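Local coordinates for phospho-2-dehydro-3-deoxyheptonate aldolase (Francisella tularensis, PDB 3TQK) that catalyses the aldol-like condensation of phosphoenolpyruvate with D-erythrose 4-phosphate to give DAHP, the first step of chorismate and aromatic amino acid biosynthesis, at the interface of chains A and B. Coordinates in Å, arbitrary orientation; residue numbers count along the deposited sequence, not the author numbering. Chains: chain A/B, Phospho-2-dehydro-3-deoxyheptonate aldolase.

Contact 1: the interface of chains A and B. Residues chain A 12-13, 106, 116-117, 143, 145-146; chain B 205, 207, 215-217.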
loop_
_atom_site.group_PDB
_atom_site.type_symbol
_atom_site.label_atom_id
_atom_site.label_comp_id
_atom_site.label_asym_id
_atom_site.label_seq_id
_atom_site.Cartn_x
_atom_site.Cartn_y
_atom_site.Cartn_z
ATOM N N VAL A 12 1.395 -21.545 11.537
ATOM C CA VAL A 12 1.170 -22.242 10.271
ATOM C C VAL A 12 -0.007 -21.633 9.528
ATOM O O VAL A 12 -1.002 -21.241 10.131
ATOM C CB VAL A 12 0.903 -23.738 10.501
ATOM C CG1 VAL A 12 0.537 -24.428 9.212
ATOM C CG2 VAL A 12 2.123 -24.391 11.106
ATOM N N LEU A 13 0.140 -21.532 8.214
ATOM C CA LEU A 13 -0.930 -21.152 7.296
ATOM C C LEU A 13 -1.151 -22.310 6.312
ATOM O O LEU A 13 -0.193 -22.817 5.738
ATOM C CB LEU A 13 -0.543 -19.894 6.529
ATOM C CG LEU A 13 -1.625 -19.296 5.628
ATOM C CD1 LEU A 13 -2.819 -18.818 6.437
ATOM C CD2 LEU A 13 -1.054 -18.147 4.788
ATOM N N ASN A 106 -9.270 -12.005 9.166
ATOM C CA ASN A 106 -8.282 -11.833 10.234
ATOM C C ASN A 106 -8.747 -12.439 11.552
ATOM O O ASN A 106 -7.940 -12.963 12.313
ATOM C CB ASN A 106 -7.954 -10.346 10.431
ATOM C CG ASN A 106 -6.750 -10.117 11.353
ATOM O OD1 ASN A 106 -5.617 -10.379 10.968
ATOM N ND2 ASN A 106 -6.997 -9.612 12.557
ATOM N N ILE A 116 -6.939 -17.125 11.323
ATOM C CA ILE A 116 -6.918 -16.716 9.939
ATOM C C ILE A 116 -7.198 -17.896 9.028
ATOM O O ILE A 116 -7.879 -17.743 8.035
ATOM C CB ILE A 116 -5.604 -15.990 9.553
ATOM C CG1 ILE A 116 -5.435 -14.727 10.407
ATOM C CG2 ILE A 116 -5.613 -15.609 8.068
ATOM C CD1 ILE A 116 -4.064 -14.074 10.329
ATOM N N ASN A 117 -6.708 -19.086 9.369
ATOM C CA ASN A 117 -6.987 -20.265 8.528
ATOM C C ASN A 117 -8.493 -20.511 8.433
ATOM O O ASN A 117 -9.023 -20.732 7.349
ATOM C CB ASN A 117 -6.256 -21.494 9.054
ATOM C CG ASN A 117 -4.766 -21.418 8.833
ATOM O OD1 ASN A 117 -4.300 -21.504 7.704
ATOM N ND2 ASN A 117 -4.004 -21.270 9.917
ATOM N N ASP A 143 -3.878 -8.035 -0.550
ATOM C CA ASP A 143 -2.448 -8.374 -0.460
ATOM C C ASP A 143 -2.084 -9.482 -1.455
ATOM O O ASP A 143 -2.926 -9.865 -2.268
ATOM C CB ASP A 143 -2.116 -8.768 0.973
ATOM C CG ASP A 143 -2.675 -10.129 1.363
ATOM O OD1 ASP A 143 -3.415 -10.730 0.586
ATOM O OD2 ASP A 143 -2.352 -10.623 2.458
ATOM N N ILE A 145 -1.291 -12.632 -0.812
ATOM C CA ILE A 145 -1.451 -13.963 -0.223
ATOM C C ILE A 145 -2.915 -14.422 -0.293
ATOM O O ILE A 145 -3.198 -15.501 -0.812
ATOM C CB ILE A 145 -0.891 -13.994 1.230
ATOM C CG1 ILE A 145 0.635 -13.805 1.193
ATOM C CG2 ILE A 145 -1.219 -15.296 1.919
ATOM C CD1 ILE A 145 1.312 -13.604 2.575
ATOM N N THR A 146 -3.843 -13.596 0.191
ATOM C CA THR A 146 -5.251 -13.992 0.282
ATOM C C THR A 146 -5.914 -14.288 -1.064
ATOM O O THR A 146 -6.724 -15.203 -1.150
ATOM C CB THR A 146 -6.114 -12.965 1.078
ATOM O OG1 THR A 146 -6.039 -11.672 0.461
ATOM C CG2 THR A 146 -5.629 -12.852 2.534
ATOM N N HIS B 205 -1.497 -9.617 14.018
ATOM C CA HIS B 205 -1.436 -10.877 13.299
ATOM C C HIS B 205 -1.628 -10.545 11.820
ATOM O O HIS B 205 -2.596 -9.886 11.456
ATOM C CB HIS B 205 -2.527 -11.836 13.779
ATOM C CG HIS B 205 -2.213 -12.524 15.072
ATOM N ND1 HIS B 205 -2.101 -11.848 16.270
ATOM C CD2 HIS B 205 -2.017 -13.833 15.360
ATOM C CE1 HIS B 205 -1.838 -12.709 17.237
ATOM N NE2 HIS B 205 -1.796 -13.922 16.715
ATOM N N LEU B 207 -0.462 -11.853 7.428
ATOM C CA LEU B 207 0.115 -12.806 6.518
ATOM C C LEU B 207 1.426 -12.282 5.937
ATOM O O LEU B 207 1.494 -11.140 5.448
ATOM C CB LEU B 207 -0.886 -13.119 5.425
ATOM C CG LEU B 207 -2.203 -13.694 5.950
ATOM C CD1 LEU B 207 -3.239 -13.759 4.827
ATOM C CD2 LEU B 207 -1.992 -15.060 6.595
ATOM N N THR B 215 4.439 -19.193 2.894
ATOM C CA THR B 215 3.529 -18.237 3.497
ATOM C C THR B 215 3.277 -18.690 4.938
ATOM O O THR B 215 3.419 -19.869 5.242
ATOM C CB THR B 215 2.184 -18.127 2.729
ATOM O OG1 THR B 215 1.591 -19.419 2.597
ATOM C CG2 THR B 215 2.376 -17.528 1.334
ATOM N N ALA B 216 2.920 -17.751 5.810
ATOM C CA ALA B 216 2.706 -18.023 7.229
ATOM C C ALA B 216 1.946 -16.888 7.870
ATOM O O ALA B 216 1.909 -15.783 7.322
ATOM C CB ALA B 216 4.044 -18.191 7.948
ATOM N N ILE B 217 1.357 -17.152 9.039
ATOM C CA ILE B 217 0.795 -16.093 9.879
ATOM C C ILE B 217 1.904 -15.601 10.815
ATOM O O ILE B 217 2.600 -16.416 11.433
ATOM C CB ILE B 217 -0.395 -16.611 10.717
ATOM C CG1 ILE B 217 -1.563 -17.014 9.818
ATOM C CG2 ILE B 217 -0.852 -15.573 11.744
ATOM C CD1 ILE B 217 -2.565 -17.952 10.513
HETATM O O HOH W 1 3.034 -21.689 7.181
HETATM O O HOH W 2 -4.420 -8.341 14.072
HETATM O O HOH W 3 0.372 -10.194 2.695
#

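Contact 2: the interface of chains A and B. Residues chain A 174-175, 217-221; chain B 6-9, 11.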
loop_
_atom_site.group_PDB
_atom_site.type_symbol
_atom_site.label_atom_id
_atom_site.label_comp_id
_atom_site.label_asym_id
_atom_site.label_seq_id
_atom_site.Cartn_x
_atom_site.Cartn_y
_atom_site.Cartn_z
ATOM N N SER A 174 -2.778 -6.129 -12.141
ATOM C CA SER A 174 -2.368 -6.433 -13.515
ATOM C C SER A 174 -2.322 -7.936 -13.810
ATOM O O SER A 174 -2.229 -8.329 -14.972
ATOM C CB SER A 174 -0.994 -5.827 -13.827
ATOM O OG SER A 174 0.059 -6.601 -13.257
ATOM N N GLY A 175 -2.360 -8.770 -12.771
ATOM C CA GLY A 175 -2.344 -10.219 -12.956
ATOM C C GLY A 175 -3.645 -10.924 -12.613
ATOM O O GLY A 175 -3.772 -12.116 -12.837
ATOM N N ILE A 217 8.124 -15.487 -8.479
ATOM C CA ILE A 217 8.038 -14.319 -9.357
ATOM C C ILE A 217 6.847 -14.527 -10.299
ATOM O O ILE A 217 6.702 -15.607 -10.884
ATOM C CB ILE A 217 9.329 -14.145 -10.190
ATOM C CG1 ILE A 217 10.523 -13.831 -9.289
ATOM C CG2 ILE A 217 9.169 -13.057 -11.254
ATOM C CD1 ILE A 217 11.878 -14.108 -9.963
ATOM N N PHE A 218 5.992 -13.515 -10.434
ATOM C CA PHE A 218 4.860 -13.573 -11.356
ATOM C C PHE A 218 5.072 -12.575 -12.508
ATOM O O PHE A 218 5.296 -11.394 -12.263
ATOM C CB PHE A 218 3.556 -13.224 -10.628
ATOM C CG PHE A 218 2.907 -14.374 -9.874
ATOM C CD1 PHE A 218 3.618 -15.483 -9.459
ATOM C CD2 PHE A 218 1.558 -14.293 -9.539
ATOM C CE1 PHE A 218 2.995 -16.522 -8.754
ATOM C CE2 PHE A 218 0.926 -15.309 -8.832
ATOM C CZ PHE A 218 1.664 -16.440 -8.437
ATOM N N ALA A 219 5.033 -13.064 -13.748
ATOM C CA ALA A 219 4.988 -12.219 -14.930
ATOM C C ALA A 219 3.543 -12.092 -15.372
ATOM O O ALA A 219 2.925 -13.083 -15.772
ATOM C CB ALA A 219 5.851 -12.805 -16.080
ATOM N N THR A 220 3.009 -10.878 -15.306
ATOM C CA THR A 220 1.620 -10.640 -15.650
ATOM C C THR A 220 1.462 -10.131 -17.067
ATOM O O THR A 220 2.430 -9.710 -17.702
ATOM C CB THR A 220 0.957 -9.635 -14.694
ATOM O OG1 THR A 220 1.476 -8.321 -14.929
ATOM C CG2 THR A 220 1.175 -10.039 -13.248
ATOM N N LYS A 221 0.216 -10.162 -17.533
ATOM C CA LYS A 221 -0.175 -9.730 -18.876
ATOM C C LYS A 221 -0.713 -8.311 -18.917
ATOM O O LYS A 221 -0.781 -7.702 -19.987
ATOM C CB LYS A 221 -1.256 -10.676 -19.422
ATOM C CG LYS A 221 -0.675 -11.853 -20.209
ATOM C CD LYS A 221 -1.293 -13.207 -19.839
ATOM C CE LYS A 221 -2.591 -13.490 -20.576
ATOM N NZ LYS A 221 -2.903 -14.965 -20.563
ATOM N N ASN B 6 -4.711 -13.513 -16.294
ATOM C CA ASN B 6 -3.734 -12.445 -16.647
ATOM C C ASN B 6 -2.321 -12.734 -16.118
ATOM O O ASN B 6 -1.518 -11.813 -15.904
ATOM C CB ASN B 6 -4.263 -11.082 -16.177
ATOM C CG ASN B 6 -5.377 -10.560 -17.067
ATOM O OD1 ASN B 6 -5.341 -10.757 -18.275
ATOM N ND2 ASN B 6 -6.372 -9.893 -16.474
ATOM N N ILE B 7 -2.020 -14.025 -15.939
ATOM C CA ILE B 7 -0.666 -14.463 -15.565
ATOM C C ILE B 7 0.014 -15.111 -16.766
ATOM O O ILE B 7 -0.445 -16.129 -17.296
ATOM C CB ILE B 7 -0.660 -15.443 -14.363
ATOM C CG1 ILE B 7 -1.316 -14.796 -13.134
ATOM C CG2 ILE B 7 0.775 -15.888 -14.034
ATOM C CD1 ILE B 7 -0.516 -13.678 -12.510
ATOM N N LYS B 8 1.101 -14.493 -17.204
ATOM C CA LYS B 8 1.913 -15.036 -18.292
ATOM C C LYS B 8 2.695 -16.252 -17.803
ATOM O O LYS B 8 2.692 -17.290 -18.457
ATOM C CB LYS B 8 2.882 -13.963 -18.802
ATOM C CG LYS B 8 3.300 -14.102 -20.242
ATOM C CD LYS B 8 3.943 -12.799 -20.751
ATOM C CE LYS B 8 2.912 -11.652 -20.921
ATOM N NZ LYS B 8 3.475 -10.422 -21.586
ATOM N N LYS B 9 3.339 -16.122 -16.638
ATOM C CA LYS B 9 4.220 -17.169 -16.118
ATOM C C LYS B 9 4.489 -17.038 -14.614
ATOM O O LYS B 9 4.617 -15.936 -14.098
ATOM C CB LYS B 9 5.550 -17.112 -16.864
ATOM C CG LYS B 9 6.320 -18.407 -16.863
ATOM C CD LYS B 9 7.646 -18.270 -17.629
ATOM C CE LYS B 9 8.250 -19.636 -18.008
ATOM N NZ LYS B 9 7.763 -20.105 -19.346
ATOM N N LYS B 11 7.456 -17.865 -12.231
ATOM C CA LYS B 11 8.864 -18.217 -12.308
ATOM C C LYS B 11 9.379 -18.534 -10.903
ATOM O O LYS B 11 8.792 -18.098 -9.891
ATOM C CB LYS B 11 9.649 -17.083 -12.955
ATOM C CG LYS B 11 9.110 -16.633 -14.320
ATOM C CD LYS B 11 9.982 -15.530 -14.905
ATOM C CE LYS B 11 9.561 -15.151 -16.319
ATOM N NZ LYS B 11 10.386 -14.030 -16.878
#

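Contact 3: the interface of chains A and B. Residues chain A 167, 170, 195, 198-199, 202, 204; chain B 96-99, 102, 162.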
loop_
_atom_site.group_PDB
_atom_site.type_symbol
_atom_site.label_atom_id
_atom_site.label_comp_id
_atom_site.label_asym_id
_atom_site.label_seq_id
_atom_site.Cartn_x
_atom_site.Cartn_y
_atom_site.Cartn_z
ATOM N N GLN A 167 2.391 0.229 -5.114
ATOM C CA GLN A 167 2.948 -0.396 -6.301
ATOM C C GLN A 167 2.551 -1.873 -6.445
ATOM O O GLN A 167 2.187 -2.317 -7.547
ATOM C CB GLN A 167 4.468 -0.237 -6.298
ATOM C CG GLN A 167 5.181 -0.822 -7.527
ATOM C CD GLN A 167 4.712 -0.241 -8.854
ATOM O OE1 GLN A 167 4.677 -0.950 -9.863
ATOM N NE2 GLN A 167 4.353 1.037 -8.864
ATOM N N ARG A 170 -1.097 -2.281 -7.727
ATOM C CA ARG A 170 -1.217 -2.102 -9.171
ATOM C C ARG A 170 -0.691 -3.358 -9.891
ATOM O O ARG A 170 -1.326 -3.886 -10.797
ATOM C CB ARG A 170 -0.464 -0.847 -9.605
ATOM C CG ARG A 170 -1.006 0.427 -8.976
ATOM C CD ARG A 170 -0.015 1.588 -9.048
ATOM N NE ARG A 170 -0.648 2.842 -8.628
ATOM C CZ ARG A 170 -0.258 4.055 -8.999
ATOM N NH1 ARG A 170 0.793 4.214 -9.780
ATOM N NH2 ARG A 170 -0.912 5.125 -8.569
ATOM N N ASP A 195 -3.873 7.016 -12.571
ATOM C CA ASP A 195 -2.518 6.464 -12.675
ATOM C C ASP A 195 -2.518 4.959 -12.382
ATOM O O ASP A 195 -1.808 4.189 -13.027
ATOM C CB ASP A 195 -1.537 7.137 -11.704
ATOM C CG ASP A 195 -1.447 8.639 -11.876
ATOM O OD1 ASP A 195 -1.758 9.166 -12.969
ATOM O OD2 ASP A 195 -1.056 9.303 -10.886
ATOM N N LYS A 198 -3.980 2.970 -15.227
ATOM C CA LYS A 198 -3.025 2.976 -16.315
ATOM C C LYS A 198 -1.907 1.963 -16.086
ATOM O O LYS A 198 -1.612 1.146 -16.966
ATOM C CB LYS A 198 -2.425 4.371 -16.476
ATOM C CG LYS A 198 -1.452 4.539 -17.643
ATOM C CD LYS A 198 -2.087 4.169 -18.968
ATOM C CE LYS A 198 -1.258 4.669 -20.161
ATOM N NZ LYS A 198 -1.811 4.097 -21.419
ATOM N N SER A 199 -1.303 2.017 -14.904
ATOM C CA SER A 199 -0.229 1.103 -14.543
ATOM C C SER A 199 -0.661 -0.349 -14.619
ATOM O O SER A 199 0.105 -1.199 -15.057
ATOM C CB SER A 199 0.295 1.415 -13.144
ATOM O OG SER A 199 1.312 0.510 -12.768
ATOM N N TYR A 202 -0.421 -2.567 -17.848
ATOM C CA TYR A 202 0.873 -3.055 -18.310
ATOM C C TYR A 202 1.244 -4.414 -17.763
ATOM O O TYR A 202 0.739 -4.822 -16.722
ATOM C CB TYR A 202 1.975 -2.073 -17.938
ATOM C CG TYR A 202 1.930 -0.796 -18.752
ATOM C CD1 TYR A 202 2.554 -0.712 -19.990
ATOM C CD2 TYR A 202 1.264 0.319 -18.277
ATOM C CE1 TYR A 202 2.517 0.476 -20.736
ATOM C CE2 TYR A 202 1.215 1.485 -18.992
ATOM C CZ TYR A 202 1.836 1.566 -20.217
ATOM O OH TYR A 202 1.761 2.744 -20.900
ATOM N N HIS A 204 3.767 -6.764 -15.745
ATOM C CA HIS A 204 4.664 -6.525 -14.632
ATOM C C HIS A 204 5.319 -7.848 -14.228
ATOM O O HIS A 204 4.725 -8.923 -14.390
ATOM C CB HIS A 204 3.875 -5.963 -13.428
ATOM C CG HIS A 204 3.390 -4.559 -13.615
ATOM N ND1 HIS A 204 4.181 -3.462 -13.361
ATOM C CD2 HIS A 204 2.200 -4.073 -14.042
ATOM C CE1 HIS A 204 3.496 -2.358 -13.618
ATOM N NE2 HIS A 204 2.283 -2.701 -14.018
ATOM N N ARG B 96 7.461 5.069 -9.263
ATOM C CA ARG B 96 7.071 5.564 -10.591
ATOM C C ARG B 96 5.571 5.870 -10.632
ATOM O O ARG B 96 4.764 5.073 -10.149
ATOM C CB ARG B 96 7.381 4.523 -11.670
ATOM C CG ARG B 96 8.837 4.062 -11.733
ATOM C CD ARG B 96 9.781 5.158 -12.255
ATOM N NE ARG B 96 11.180 4.714 -12.248
ATOM C CZ ARG B 96 12.224 5.458 -12.616
ATOM N NH1 ARG B 96 12.058 6.711 -13.028
ATOM N NH2 ARG B 96 13.449 4.941 -12.570
ATOM N N THR B 97 5.208 7.010 -11.220
ATOM C CA THR B 97 3.810 7.427 -11.349
ATOM C C THR B 97 2.950 6.346 -12.021
ATOM O O THR B 97 1.845 6.057 -11.560
ATOM C CB THR B 97 3.701 8.740 -12.158
ATOM O OG1 THR B 97 4.514 9.741 -11.540
ATOM C CG2 THR B 97 2.257 9.241 -12.232
ATOM N N THR B 98 3.464 5.767 -13.106
ATOM C CA THR B 98 2.837 4.618 -13.748
ATOM C C THR B 98 3.870 3.512 -14.014
ATOM O O THR B 98 3.875 2.488 -13.323
ATOM C CB THR B 98 2.068 5.008 -15.054
ATOM O OG1 THR B 98 2.967 5.589 -16.007
ATOM C CG2 THR B 98 0.950 5.999 -14.745
ATOM N N ILE B 99 4.748 3.722 -14.994
ATOM C CA ILE B 99 5.747 2.714 -15.358
ATOM C C ILE B 99 7.182 3.260 -15.353
ATOM O O ILE B 99 7.403 4.455 -15.137
ATOM C CB ILE B 99 5.414 2.064 -16.730
ATOM C CG1 ILE B 99 5.364 3.118 -17.847
ATOM C CG2 ILE B 99 4.099 1.293 -16.622
ATOM C CD1 ILE B 99 5.589 2.549 -19.234
ATOM N N LYS B 102 11.981 -0.188 -12.140
ATOM C CA LYS B 102 11.532 -0.270 -10.750
ATOM C C LYS B 102 12.702 -0.184 -9.774
ATOM O O LYS B 102 12.500 0.137 -8.602
ATOM C CB LYS B 102 10.785 -1.590 -10.480
ATOM C CG LYS B 102 9.259 -1.509 -10.394
ATOM C CD LYS B 102 8.552 -1.926 -11.701
ATOM C CE LYS B 102 7.314 -2.781 -11.398
ATOM N NZ LYS B 102 6.726 -3.454 -12.572
ATOM N N ARG B 162 3.975 6.505 -0.478
ATOM C CA ARG B 162 2.926 5.852 -1.227
ATOM C C ARG B 162 2.276 4.669 -0.500
ATOM O O ARG B 162 1.199 4.217 -0.923
ATOM C CB ARG B 162 3.463 5.417 -2.593
ATOM C CG ARG B 162 3.592 6.589 -3.553
ATOM C CD ARG B 162 4.157 6.214 -4.893
ATOM N NE ARG B 162 3.472 5.068 -5.507
ATOM C CZ ARG B 162 3.576 4.726 -6.792
ATOM N NH1 ARG B 162 4.317 5.452 -7.628
ATOM N NH2 ARG B 162 2.917 3.663 -7.253
HETATM O O HOH W 4 5.075 0.438 -12.647
HETATM O O HOH W 5 2.988 2.584 -10.578
#

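Contact 1: the interface of chains A and B
Strands 205-209 and 215-220 of chain B pack against the segment after strand 7-11, the start of helix 116-132, the loop at A:Asn106, and the loop and 3-10 turn at 143-149 of chain A. B:Leu207 is the central side chain. Its CD1 methyl presses on the A:Thr146 CG2 methyl at 3.4 Å, a tight fit. Its CB lies 3.6 Å from the A:Ile145 CD1 tip. Its other branch, CD2, meets A:Leu13 CD2 at 3.7 Å, the leucines crossing at about a right angle. A:Leu13 has CG anti to the backbone N (chi1 -174°), which brings its CD2 also beside B:Thr215. A:Ile116 and B:Ile217 slide past each other in opposite directions, A:Ile116 CB 3.7 Å from B:Ile217 CD1. A:Asp143 OD1 takes three bonds from A:Ile145 and A:Thr146, fixing that turn. Its OD2 holds a water that also binds B:Leu207 O. A second water joins A:Leu13 N to B:Thr215 O, a third A:Asn106 ND2 to B:His205 N. A:Asn106 OD1 stands 3.1 Å from B:His205 O, a clash of acceptors as modelled; the amide may be turned over, its nitrogen donating to B:His205 O. A hairpin added to chain B's barrel thus packs on chain A's N-terminal extension and the C-terminal end of its barrel strands.

Contact 2: the interface of chains A and B
Backbone hydrogen bonds carry this contact. Strand 7-11 of chain B, near its N-terminus, adds antiparallel to the edge strand 215-220 of chain A, making an intermolecular beta-sheet. A:Ile217 and B:Lys11 bond both ways. B:Lys11 N reaches A:Ile217 O in the carbonyl plane at 2.7 Å, almost straight (175° at H). A:Ile217 N returns a bond to B:Lys11 O from above the carbonyl plane. A:Ala219 N gives to B:Lys9 O at 2.9 Å, nearly along the C=O axis. A:Ala219 O takes two N-H groups, from B:Lys8 N at 2.7 Å and from B:Lys9 N at 3.2 Å. B:Lys8 has helical backbone torsions (phi -73°, psi -47°), so the paired strand carries a classic beta-bulge here. Beyond it, A:Lys221 N bonds B:Asn6 O at 2.9 Å.

Apolar packing flanks the strand pair. B:Ile7 crosses A:Phe218 obliquely, its CD1 methyl above the rim of the ring, 3.7 Å from A:Phe218 CD2. The same methyl lies near A:Gly175, whose CA also packs on B:Asn6 CB. The aliphatic stems of A:Lys221 and B:Lys8 cross obliquely. A:Lys221 is bent at chi2 and chi3, and its CD lies beside the B:Ile7-B:Lys8 peptide.

Within chain A, the strand end may be steadied by a side-chain pair: A:Ser174 OG and A:Thr220 OG1 share a hydrogen bond of 2.8 Å.

Contact 3: the interface of chains A and B
The chain B side is mainly the loop bearing the K-P-R-T-T motif of class-I DAHP synthases, which contributes to the erythrose 4-phosphate site, with B:Arg162 of the 3-10 helix 161-163. These meet helices 167-173 and 191-200 of chain A and the segment after them. A:Arg170, extended from CG to NE, gives NH1 to B:Thr97 O at 2.8 Å, from above that carbonyl plane. B:Arg162 lays its NH2 over one face of the A:Arg170 guanidinium, 3.3 Å from NH1, with the planes 52° apart. Two like charges may therefore lie close. B:Arg162 NH1 is held by B:Arg96 O at 2.6 Å. A water near both guanidinium groups binds A:Arg170 NH1, A:Gln167 NE2, B:Arg96 O and B:Thr98 O. A second water links A:Gln167 OE1 to B:Thr98 O.

B:Ile99 sets its CG2 methyl over the A:Tyr202 ring, 3.4 Å from A:Tyr202 CD2. B:Ile99 has CG1 in the crowded position (chi1 59°), so CG2 lies anti to the carbonyl carbon and meets the ring face toward the rim. B:Lys102 NZ donates to A:His204 ND1 in the ring plane at 2.7 Å. At the other ring nitrogen, also in plane, A:His204 NE2 donates to A:Ser199 O at 2.8 Å. This fixes the ring and suggests an NE2-protonated tautomer. B:Thr97 CG2 rests on the A:Asp195 carboxylate. The site joins outer helices of one TIM barrel to the loop that follows strand 84-89 of the other.

The C-alpha centres of contact 2 and contact 3 are about 15 Å apart. Contact 1 is about 22 Å from contact 2 and 26 Å from contact 3. Strand 215-220 serves contact 1 through B:Ile217 and contact 2 through A:Ile217. Strand 7-11 of chain B leads to the B:Val12-B:Leu13 segment, which serves the two-fold twin of contact 1. Helix 167-173 of chain A, in contact 3, is followed directly by A:Ser174 and A:Gly175 of contact 2. Together with their twins the patches make a reciprocal dimer interface, consistent with the protein's self-association. Contact 3 includes a motif-bearing loop, so dimer packing may help shape the active site.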